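PDB 6C46: dTDP-4-dehydrorhamnose 3,5-epimerase from Elizabethkingia anophelis NUHP1, which probably catalyses the epimerization of dTDP-4-dehydro-6-deoxy-glucose at C3' and C5' of its sugar, giving dTDP-4-dehydro-rhamnose on the pathway to dTDP-L-rhamnose. Local coordinates for residues Gly128-Ser133 with Ile163-Pro168; His70-Lys75 with Asn144-Glu149; Ile22-Phe27 with Asn115-Tyr120. All coordinates share one frame; numbering follows the deposited sequence. Where two conformers were deposited one is given.

Contact 1 (Gly128-Ser133 with Ile163-Pro168); sequences GFVVLS and IDWKIP
The end of strand 125-131 and the irregular loop 163-168 run past each other with no hydrogen bond between them, their backbones 7.1 Å apart from Val130 CA to Trp165 CA. In this cupin-family fold the strand is the middle one of a five-stranded antiparallel sheet, and the loop packs on it by van der Waals contact, its side chains meeting both the backbone and the side chains of the strand. Trp165 presents the benzo edge of its indole to the strand: CZ3 lies 3.8 Å from Phe129 CA, and the carbonyl carbon of Gly128 sits in the ring plane beside CH2. Val130 adds its CG1 at the same edge, 4.0 Å from Trp165 CE3, the two side chains lying alongside and pointing in opposite directions. Within the loop, Ile163 CG2 rests over one face of the indole near its rim. The ring nitrogen turns to the backbone oxygen of Phe156, which satisfies this buried donor. Farther along, Ile167 holds CG1 in the crowded position between its backbone N and carbonyl carbon (chi1 70°), and its CD1 meets Val130 CG2 tip to tip at 3.6 Å. An Asx turn shapes the loop: Asp164 OD1, approached from above the carboxylate plane, accepts the backbone N-H of Lys166, while Lys166 lies against Trp90 in a cation-pi contact. At the outer end Leu132 crosses Ile167 obliquely, with Leu132 CD2 3.5 Å from Ile167 CG2.

Contact 2 (His70-Lys75 with Asn144-Glu149); sequences HLQKGK and NFYNKE
The loop that carries Tyr146, predicted to stack on the thymidine ring of the substrate, is fastened to the end of strand 66-72, the strand of the predicted proton acceptor His70. Gln72 makes the main clamp. Its chain leaves with CG anti to the carbonyl carbon (chi1 -72°) and then runs extended, so that the terminal amide reaches the loop backbone and uses both its ends there. The oxygen accepts an almost straight bond from the main chain beyond Tyr146, Asn147 N to Gln72 OE1 at 2.8 Å, with the donor above the carbonyl plane. The nitrogen gives in return to the main chain before Tyr146, Gln72 NE2 to Phe145 O at 3.0 Å, and that oxygen lies close to the amide plane. Tyr146 is thus bracketed by two bonds to one buried amide, which constrains its backbone while its CB points away from the strand. Gln72 NE2 also donates to the backbone oxygen of His76, fixing the amide's orientation further. A second tie starts from Asn144: its ND2 reaches Lys75 O at 3.0 Å by a more bent bond, and gives to Ala77 O as well, while its OD1 accepts the N-H of Phe145. At the far side a water accepts weakly from Lys73 NZ and donates to Glu149 O. The loop leads from strand 135-142 to strand 151-153, which pairs with strand 66-72 at the sheet margin; Phe145 packs on Asn39 of the second subunit.

Contact 3 (Ile22-Phe27 with Asn115-Tyr120); sequences IEPTVF and NKLQFY
Ile22 and Gln118 lie across from each other on the same face of the sheet and cross obliquely, the amide nitrogen of Gln118 set against the CB branch of Ile22. Gln118 has CG anti to its carbonyl carbon (chi1 -59°) and then runs extended; chi3 (88°) turns the amide about a right angle, which brings NE2 3.7 Å from Ile22 CG2. That nitrogen gives a bond to the backbone oxygen of Lys37 and another to a water, 2.8 Å from Gln118 NE2. The same water lies within bonding distance of Ile22 O and Lys116 O. The two residues form an antiparallel hydrogen-bonded pair that joins strands 20-23 and 118-121 in the six-stranded sheet of this cupin-family chain. Its two bonds differ: Ile22 N to Gln118 O is short, at 2.8 Å, with the donor above the carbonyl plane, whereas Gln118 N to Ile22 O stretches to 3.3 Å but is nearly straight and falls on a lone pair. Beyond the pair, side chains meet at about right angles. Leu117 sends CD2 toward the Pro24 ring, 4.2 Å from Pro24 CD, and near Glu23 CA. Lys116 runs across both Pro24 and Val26, its CB against Pro24 CG at 4.0 Å and its CD against Val26 CG2. That lysine bends at chi4 (63°), where NZ bonds Glu114 O. Asn115 opens an Asx turn just before the strand, its OD1 taking the N-H of Leu117 at 3.0 Å.

In the fold
Contacts 1 and 2 reach the same five-stranded antiparallel sheet, on its neighbouring strands 125-131 and 66-72, with centres about 24 Å apart. Contact 3 joins two strands of the six-stranded sheet, its centre about 21 Å from that of contact 1 and about 26 Å from that of contact 2, on the opposite side of the chain's centre from the latter. Strand 118-121 leads directly into strand 125-131, so contacts 3 and 1 follow in series, whereas contact 2 interleaves with both. Contacts 1 and 2 each fasten a loop to a strand of one sheet, and contact 3 pairs two strands of the other, all within one cupin-family chain; contact 2 alone of the three holds residues of the predicted site, the proton acceptor His70 and the thymidine-stacking Tyr146.

Contact 1 (Gly128-Ser133 with Ile163-Pro168)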
loop_
_atom_site.group_PDB
_atom_site.type_symbol
_atom_site.label_atom_id
_atom_site.label_comp_id
_atom_site.label_asym_id
_atom_site.label_seq_id
_atom_site.Cartn_x
_atom_site.Cartn_y
_atom_site.Cartn_z
ATOM N N GLY A 128 -10.702 7.461 -13.075
ATOM C CA GLY A 128 -10.720 6.239 -13.868
ATOM C C GLY A 128 -9.340 5.940 -14.403
ATOM O O GLY A 128 -8.426 6.754 -14.283
ATOM N N PHE A 129 -9.191 4.759 -15.011
ATOM C CA PHE A 129 -7.901 4.430 -15.602
ATOM C C PHE A 129 -8.062 3.395 -16.700
ATOM O O PHE A 129 -9.065 2.680 -16.760
ATOM C CB PHE A 129 -6.909 3.933 -14.554
ATOM C CG PHE A 129 -7.172 2.538 -14.060
ATOM C CD1 PHE A 129 -6.481 1.463 -14.593
ATOM C CD2 PHE A 129 -8.068 2.307 -13.027
ATOM C CE1 PHE A 129 -6.695 0.169 -14.118
ATOM C CE2 PHE A 129 -8.288 1.020 -12.544
ATOM C CZ PHE A 129 -7.603 -0.052 -13.091
ATOM N N VAL A 130 -7.045 3.313 -17.571
ATOM C CA VAL A 130 -7.010 2.303 -18.627
ATOM C C VAL A 130 -5.677 1.571 -18.551
ATOM O O VAL A 130 -4.649 2.169 -18.217
ATOM C CB VAL A 130 -7.197 2.929 -20.025
ATOM C CG1 VAL A 130 -6.075 3.920 -20.290
ATOM C CG2 VAL A 130 -7.231 1.843 -21.115
ATOM N N VAL A 131 -5.699 0.265 -18.812
ATOM C CA VAL A 131 -4.481 -0.536 -18.723
ATOM C C VAL A 131 -3.725 -0.395 -20.033
ATOM O O VAL A 131 -4.268 -0.682 -21.102
ATOM C CB VAL A 131 -4.802 -2.008 -18.426
ATOM C CG1 VAL A 131 -3.537 -2.834 -18.510
ATOM C CG2 VAL A 131 -5.465 -2.141 -17.024
ATOM N N LEU A 132 -2.471 0.036 -19.954
ATOM C CA LEU A 132 -1.650 0.212 -21.151
ATOM C C LEU A 132 -0.790 -0.996 -21.472
ATOM O O LEU A 132 -0.412 -1.189 -22.638
ATOM C CB LEU A 132 -0.731 1.419 -20.970
ATOM C CG LEU A 132 -1.434 2.722 -20.630
ATOM C CD1 LEU A 132 -0.384 3.779 -20.333
ATOM C CD2 LEU A 132 -2.321 3.135 -21.804
ATOM N N SER A 133 -0.412 -1.776 -20.459
ATOM C CA SER A 133 0.464 -2.926 -20.646
ATOM C C SER A 133 -0.339 -4.215 -20.820
ATOM O O SER A 133 -1.567 -4.221 -20.772
ATOM C CB SER A 133 1.428 -3.018 -19.474
ATOM O OG SER A 133 0.702 -2.818 -18.275
ATOM N N ILE A 163 -11.850 13.462 -22.971
ATOM C CA ILE A 163 -10.639 12.888 -22.394
ATOM C C ILE A 163 -9.899 12.049 -23.430
ATOM O O ILE A 163 -10.505 11.262 -24.167
ATOM C CB ILE A 163 -10.987 12.050 -21.155
ATOM C CG1 ILE A 163 -11.557 12.957 -20.071
ATOM C CG2 ILE A 163 -9.749 11.272 -20.651
ATOM C CD1 ILE A 163 -12.317 12.182 -19.004
ATOM N N ASP A 164 -8.574 12.191 -23.470
ATOM C CA ASP A 164 -7.711 11.339 -24.285
ATOM C C ASP A 164 -7.354 10.089 -23.478
ATOM O O ASP A 164 -6.551 10.156 -22.542
ATOM C CB ASP A 164 -6.454 12.108 -24.683
ATOM C CG ASP A 164 -5.524 11.308 -25.582
ATOM O OD1 ASP A 164 -5.842 10.147 -25.913
ATOM O OD2 ASP A 164 -4.474 11.865 -25.983
ATOM N N TRP A 165 -7.922 8.940 -23.854
ATOM C CA TRP A 165 -7.638 7.693 -23.159
ATOM C C TRP A 165 -6.496 6.916 -23.809
ATOM O O TRP A 165 -6.296 5.746 -23.482
ATOM C CB TRP A 165 -8.906 6.839 -23.061
ATOM C CG TRP A 165 -9.893 7.410 -22.077
ATOM C CD1 TRP A 165 -10.987 8.185 -22.361
ATOM C CD2 TRP A 165 -9.856 7.280 -20.647
ATOM N NE1 TRP A 165 -11.634 8.527 -21.192
ATOM C CE2 TRP A 165 -10.960 7.982 -20.135
ATOM C CE3 TRP A 165 -9.004 6.613 -19.752
ATOM C CZ2 TRP A 165 -11.235 8.049 -18.762
ATOM C CZ3 TRP A 165 -9.271 6.687 -18.389
ATOM C CH2 TRP A 165 -10.377 7.397 -17.912
ATOM N N LYS A 166 -5.773 7.543 -24.742
ATOM C CA LYS A 166 -4.470 7.108 -25.255
ATOM C C LYS A 166 -4.483 5.916 -26.207
ATOM O O LYS A 166 -3.798 5.946 -27.232
ATOM C CB LYS A 166 -3.509 6.790 -24.094
ATOM C CG LYS A 166 -3.346 7.936 -23.094
ATOM C CD LYS A 166 -2.994 9.239 -23.781
ATOM C CE LYS A 166 -1.532 9.574 -23.674
ATOM N NZ LYS A 166 -1.319 11.001 -24.051
ATOM N N ILE A 167 -5.219 4.857 -25.900
ATOM C CA ILE A 167 -5.142 3.654 -26.730
ATOM C C ILE A 167 -6.240 3.703 -27.781
ATOM O O ILE A 167 -7.161 4.528 -27.662
ATOM C CB ILE A 167 -5.231 2.387 -25.865
ATOM C CG1 ILE A 167 -6.644 2.233 -25.304
ATOM C CG2 ILE A 167 -4.140 2.443 -24.745
ATOM C CD1 ILE A 167 -6.902 0.905 -24.585
ATOM N N PRO A 168 -6.175 2.877 -28.828
ATOM C CA PRO A 168 -7.240 2.886 -29.837
ATOM C C PRO A 168 -8.572 2.530 -29.207
ATOM O O PRO A 168 -8.650 1.680 -28.316
ATOM C CB PRO A 168 -6.789 1.817 -30.840
ATOM C CG PRO A 168 -5.314 1.724 -30.657
ATOM C CD PRO A 168 -5.076 1.966 -29.202
#

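Contact 2 (His70-Lys75 with Asn144-Glu149)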
loop_
_atom_site.group_PDB
_atom_site.type_symbol
_atom_site.label_atom_id
_atom_site.label_comp_id
_atom_site.label_asym_id
_atom_site.label_seq_id
_atom_site.Cartn_x
_atom_site.Cartn_y
_atom_site.Cartn_z
ATOM N N HIS A 70 -15.588 7.148 -11.951
ATOM C CA HIS A 70 -16.340 6.745 -10.764
ATOM C C HIS A 70 -16.110 7.704 -9.605
ATOM O O HIS A 70 -15.041 8.312 -9.484
ATOM C CB HIS A 70 -15.921 5.337 -10.283
ATOM C CG HIS A 70 -16.156 4.259 -11.294
ATOM N ND1 HIS A 70 -15.375 3.125 -11.365
ATOM C CD2 HIS A 70 -17.097 4.130 -12.259
ATOM C CE1 HIS A 70 -15.821 2.343 -12.336
ATOM N NE2 HIS A 70 -16.865 2.927 -12.896
ATOM N N LEU A 71 -17.093 7.764 -8.712
ATOM C CA LEU A 71 -16.994 8.577 -7.502
ATOM C C LEU A 71 -18.071 8.102 -6.539
ATOM O O LEU A 71 -18.970 7.346 -6.911
ATOM C CB LEU A 71 -17.171 10.072 -7.816
ATOM C CG LEU A 71 -18.586 10.227 -8.416
ATOM C CD1 LEU A 71 -19.533 10.969 -7.483
ATOM C CD2 LEU A 71 -18.576 10.856 -9.798
ATOM N N GLN A 72 -17.972 8.551 -5.289
ATOM C CA GLN A 72 -19.053 8.405 -4.322
ATOM C C GLN A 72 -19.520 9.803 -3.941
ATOM O O GLN A 72 -18.702 10.725 -3.830
ATOM C CB GLN A 72 -18.601 7.598 -3.071
ATOM C CG GLN A 72 -18.427 6.113 -3.393
ATOM C CD GLN A 72 -18.173 5.210 -2.196
ATOM O OE1 GLN A 72 -18.222 3.989 -2.331
ATOM N NE2 GLN A 72 -17.944 5.792 -1.023
ATOM N N LYS A 73 -20.828 9.967 -3.789
ATOM C CA LYS A 73 -21.419 11.292 -3.601
ATOM C C LYS A 73 -21.431 11.732 -2.141
ATOM O O LYS A 73 -21.514 10.915 -1.223
ATOM C CB LYS A 73 -22.849 11.325 -4.120
ATOM C CG LYS A 73 -22.983 11.172 -5.626
ATOM C CD LYS A 73 -24.482 11.182 -5.996
ATOM C CE LYS A 73 -24.728 10.486 -7.333
ATOM N NZ LYS A 73 -26.182 10.396 -7.696
ATOM N N GLY A 74 -21.384 13.045 -1.943
ATOM C CA GLY A 74 -21.713 13.629 -0.645
ATOM C C GLY A 74 -20.748 13.218 0.453
ATOM O O GLY A 74 -19.532 13.165 0.265
ATOM N N LYS A 75 -21.303 12.892 1.621
ATOM C CA LYS A 75 -20.464 12.555 2.764
ATOM C C LYS A 75 -19.721 11.241 2.583
ATOM O O LYS A 75 -18.865 10.921 3.414
ATOM C CB LYS A 75 -21.307 12.465 4.033
ATOM C CG LYS A 75 -22.265 11.308 4.060
ATOM C CD LYS A 75 -23.244 11.507 5.242
ATOM C CE LYS A 75 -24.115 10.310 5.472
ATOM N NZ LYS A 75 -24.812 10.460 6.784
ATOM N N ASN A 144 -12.117 7.230 2.633
ATOM C CA ASN A 144 -13.470 7.042 3.134
ATOM C C ASN A 144 -13.911 5.652 2.719
ATOM O O ASN A 144 -13.337 5.048 1.807
ATOM C CB ASN A 144 -14.415 8.126 2.579
ATOM C CG ASN A 144 -15.585 8.433 3.487
ATOM O OD1 ASN A 144 -15.908 7.684 4.422
ATOM N ND2 ASN A 144 -16.264 9.543 3.192
ATOM N N PHE A 145 -14.956 5.170 3.359
ATOM C CA PHE A 145 -15.359 3.782 3.181
ATOM C C PHE A 145 -16.328 3.626 2.009
ATOM O O PHE A 145 -17.017 4.569 1.594
ATOM C CB PHE A 145 -15.981 3.260 4.483
ATOM C CG PHE A 145 -15.013 3.262 5.644
ATOM C CD1 PHE A 145 -13.985 2.326 5.701
ATOM C CD2 PHE A 145 -15.116 4.207 6.656
ATOM C CE1 PHE A 145 -13.064 2.325 6.757
ATOM C CE2 PHE A 145 -14.208 4.228 7.716
ATOM C CZ PHE A 145 -13.182 3.271 7.766
ATOM N N TYR A 146 -16.347 2.412 1.466
ATOM C CA TYR A 146 -17.258 2.023 0.394
ATOM C C TYR A 146 -18.722 2.236 0.774
ATOM O O TYR A 146 -19.157 1.876 1.873
ATOM C CB TYR A 146 -17.033 0.541 0.055
ATOM C CG TYR A 146 -18.011 -0.016 -0.944
ATOM C CD1 TYR A 146 -17.867 0.252 -2.299
ATOM C CD2 TYR A 146 -19.059 -0.832 -0.539
ATOM C CE1 TYR A 146 -18.762 -0.279 -3.239
ATOM C CE2 TYR A 146 -19.955 -1.369 -1.463
ATOM C CZ TYR A 146 -19.796 -1.084 -2.813
ATOM O OH TYR A 146 -20.677 -1.603 -3.735
ATOM N N ASN A 147 -19.506 2.783 -0.161
ATOM C CA ASN A 147 -20.953 2.894 0.042
ATOM C C ASN A 147 -21.637 2.821 -1.320
ATOM O O ASN A 147 -21.594 3.786 -2.093
ATOM C CB ASN A 147 -21.308 4.190 0.781
ATOM C CG ASN A 147 -22.796 4.325 1.024
ATOM O OD1 ASN A 147 -23.558 4.739 0.141
ATOM N ND2 ASN A 147 -23.228 3.941 2.210
ATOM N N LYS A 148 -22.298 1.695 -1.597
ATOM C CA LYS A 148 -22.837 1.457 -2.938
ATOM C C LYS A 148 -23.908 2.471 -3.306
ATOM O O LYS A 148 -23.969 2.936 -4.454
ATOM C CB LYS A 148 -23.401 0.036 -3.054
ATOM C CG LYS A 148 -23.962 -0.238 -4.449
ATOM C CD LYS A 148 -24.218 -1.710 -4.741
ATOM C CE LYS A 148 -24.116 -1.991 -6.250
ATOM N NZ LYS A 148 -24.698 -0.901 -7.106
ATOM N N GLU A 149 -24.799 2.776 -2.370
ATOM C CA GLU A 149 -25.911 3.659 -2.684
ATOM C C GLU A 149 -25.421 5.034 -3.097
ATOM O O GLU A 149 -26.083 5.718 -3.888
ATOM C CB GLU A 149 -26.846 3.768 -1.482
ATOM C CG GLU A 149 -28.065 4.629 -1.725
ATOM C CD GLU A 149 -28.914 4.810 -0.476
ATOM O OE1 GLU A 149 -28.596 4.192 0.569
ATOM O OE2 GLU A 149 -29.901 5.574 -0.543
HETATM O O HOH W 1 -26.327 7.579 -6.159
#

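Contact 3 (Ile22-Phe27 with Asn115-Tyr120)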
loop_
_atom_site.group_PDB
_atom_site.type_symbol
_atom_site.label_atom_id
_atom_site.label_comp_id
_atom_site.label_asym_id
_atom_site.label_seq_id
_atom_site.Cartn_x
_atom_site.Cartn_y
_atom_site.Cartn_z
ATOM N N ILE A 22 2.730 12.500 -6.204
ATOM C CA ILE A 22 3.778 12.251 -5.209
ATOM C C ILE A 22 4.953 11.627 -5.938
ATOM O O ILE A 22 4.856 10.504 -6.448
ATOM C CB ILE A 22 3.315 11.328 -4.085
ATOM C CG1 ILE A 22 1.998 11.826 -3.502
ATOM C CG2 ILE A 22 4.452 11.236 -3.009
ATOM C CD1 ILE A 22 1.565 11.115 -2.210
ATOM N N GLU A 23 6.060 12.354 -5.989
ATOM C CA GLU A 23 7.298 11.859 -6.577
ATOM C C GLU A 23 8.182 11.312 -5.472
ATOM O O GLU A 23 8.495 12.054 -4.527
ATOM C CB GLU A 23 8.029 12.967 -7.325
ATOM C CG GLU A 23 9.437 12.590 -7.808
ATOM C CD GLU A 23 10.118 13.744 -8.548
ATOM O OE1 GLU A 23 9.403 14.541 -9.181
ATOM O OE2 GLU A 23 11.354 13.865 -8.482
ATOM N N PRO A 24 8.611 10.059 -5.543
ATOM C CA PRO A 24 9.354 9.461 -4.434
ATOM C C PRO A 24 10.817 9.874 -4.448
ATOM O O PRO A 24 11.393 10.195 -5.490
ATOM C CB PRO A 24 9.215 7.959 -4.713
ATOM C CG PRO A 24 9.324 7.912 -6.229
ATOM C CD PRO A 24 8.576 9.173 -6.723
ATOM N N THR A 25 11.429 9.875 -3.266
ATOM C CA THR A 25 12.874 10.049 -3.140
ATOM C C THR A 25 13.456 8.661 -2.886
ATOM O O THR A 25 13.354 8.130 -1.778
ATOM C CB THR A 25 13.211 11.019 -2.014
ATOM O OG1 THR A 25 12.658 12.299 -2.327
ATOM C CG2 THR A 25 14.714 11.141 -1.851
ATOM N N VAL A 26 14.052 8.076 -3.910
ATOM C CA VAL A 26 14.499 6.689 -3.864
ATOM C C VAL A 26 15.966 6.643 -3.476
ATOM O O VAL A 26 16.808 7.322 -4.083
ATOM C CB VAL A 26 14.251 5.994 -5.211
ATOM C CG1 VAL A 26 14.686 4.518 -5.145
ATOM C CG2 VAL A 26 12.782 6.127 -5.564
ATOM N N PHE A 27 16.267 5.884 -2.430
ATOM C CA PHE A 27 17.636 5.672 -1.995
ATOM C C PHE A 27 18.123 4.323 -2.506
ATOM O O PHE A 27 17.527 3.286 -2.201
ATOM C CB PHE A 27 17.740 5.771 -0.475
ATOM C CG PHE A 27 17.330 7.121 0.054
ATOM C CD1 PHE A 27 18.241 8.169 0.101
ATOM C CD2 PHE A 27 16.025 7.351 0.471
ATOM C CE1 PHE A 27 17.864 9.413 0.576
ATOM C CE2 PHE A 27 15.641 8.593 0.950
ATOM C CZ PHE A 27 16.561 9.627 0.998
ATOM N N ASN A 115 7.847 3.857 -12.791
ATOM C CA ASN A 115 8.042 5.250 -12.388
ATOM C C ASN A 115 7.694 5.506 -10.932
ATOM O O ASN A 115 8.050 6.571 -10.407
ATOM C CB ASN A 115 7.318 6.247 -13.343
ATOM C CG ASN A 115 5.771 6.266 -13.254
ATOM O OD1 ASN A 115 5.134 5.889 -12.261
ATOM N ND2 ASN A 115 5.163 6.760 -14.337
ATOM N N LYS A 116 7.031 4.557 -10.259
ATOM C CA LYS A 116 6.769 4.617 -8.821
ATOM C C LYS A 116 5.952 5.838 -8.413
ATOM O O LYS A 116 5.868 6.169 -7.217
ATOM C CB LYS A 116 8.077 4.587 -8.025
ATOM C CG LYS A 116 8.985 3.426 -8.386
ATOM C CD LYS A 116 10.311 3.497 -7.576
ATOM C CE LYS A 116 11.328 2.450 -8.029
ATOM N NZ LYS A 116 11.778 2.619 -9.435
ATOM N N LEU A 117 5.298 6.492 -9.366
ATOM C CA LEU A 117 4.519 7.674 -9.034
ATOM C C LEU A 117 3.206 7.317 -8.337
ATOM O O LEU A 117 2.614 6.257 -8.559
ATOM C CB LEU A 117 4.214 8.473 -10.309
ATOM C CG LEU A 117 5.455 9.059 -11.015
ATOM C CD1 LEU A 117 5.099 9.798 -12.349
ATOM C CD2 LEU A 117 6.192 10.002 -10.071
ATOM N N GLN A 118 2.726 8.240 -7.511
ATOM C CA GLN A 118 1.380 8.160 -6.969
ATOM C C GLN A 118 0.619 9.421 -7.350
ATOM O O GLN A 118 1.201 10.500 -7.479
ATOM C CB GLN A 118 1.386 8.044 -5.458
ATOM C CG GLN A 118 2.136 6.825 -4.932
ATOM C CD GLN A 118 2.398 7.020 -3.467
ATOM O OE1 GLN A 118 1.572 6.661 -2.644
ATOM N NE2 GLN A 118 3.524 7.668 -3.138
ATOM N N PHE A 119 -0.696 9.284 -7.445
ATOM C CA PHE A 119 -1.572 10.352 -7.916
ATOM C C PHE A 119 -2.632 10.532 -6.839
ATOM O O PHE A 119 -3.311 9.563 -6.472
ATOM C CB PHE A 119 -2.179 9.943 -9.265
ATOM C CG PHE A 119 -2.976 11.021 -9.976
ATOM C CD1 PHE A 119 -4.055 10.663 -10.779
ATOM C CD2 PHE A 119 -2.614 12.347 -9.915
ATOM C CE1 PHE A 119 -4.781 11.634 -11.493
ATOM C CE2 PHE A 119 -3.329 13.314 -10.608
ATOM C CZ PHE A 119 -4.423 12.956 -11.397
ATOM N N TYR A 120 -2.721 11.735 -6.275
ATOM C CA TYR A 120 -3.696 12.030 -5.222
ATOM C C TYR A 120 -4.889 12.742 -5.845
ATOM O O TYR A 120 -4.742 13.843 -6.374
ATOM C CB TYR A 120 -3.110 12.900 -4.102
ATOM C CG TYR A 120 -4.188 13.362 -3.123
ATOM C CD1 TYR A 120 -4.720 12.479 -2.185
ATOM C CD2 TYR A 120 -4.705 14.669 -3.162
ATOM C CE1 TYR A 120 -5.722 12.881 -1.306
ATOM C CE2 TYR A 120 -5.728 15.083 -2.279
ATOM C CZ TYR A 120 -6.217 14.179 -1.355
ATOM O OH TYR A 120 -7.215 14.533 -0.473
HETATM O O HOH W 2 5.372 8.153 -5.184
#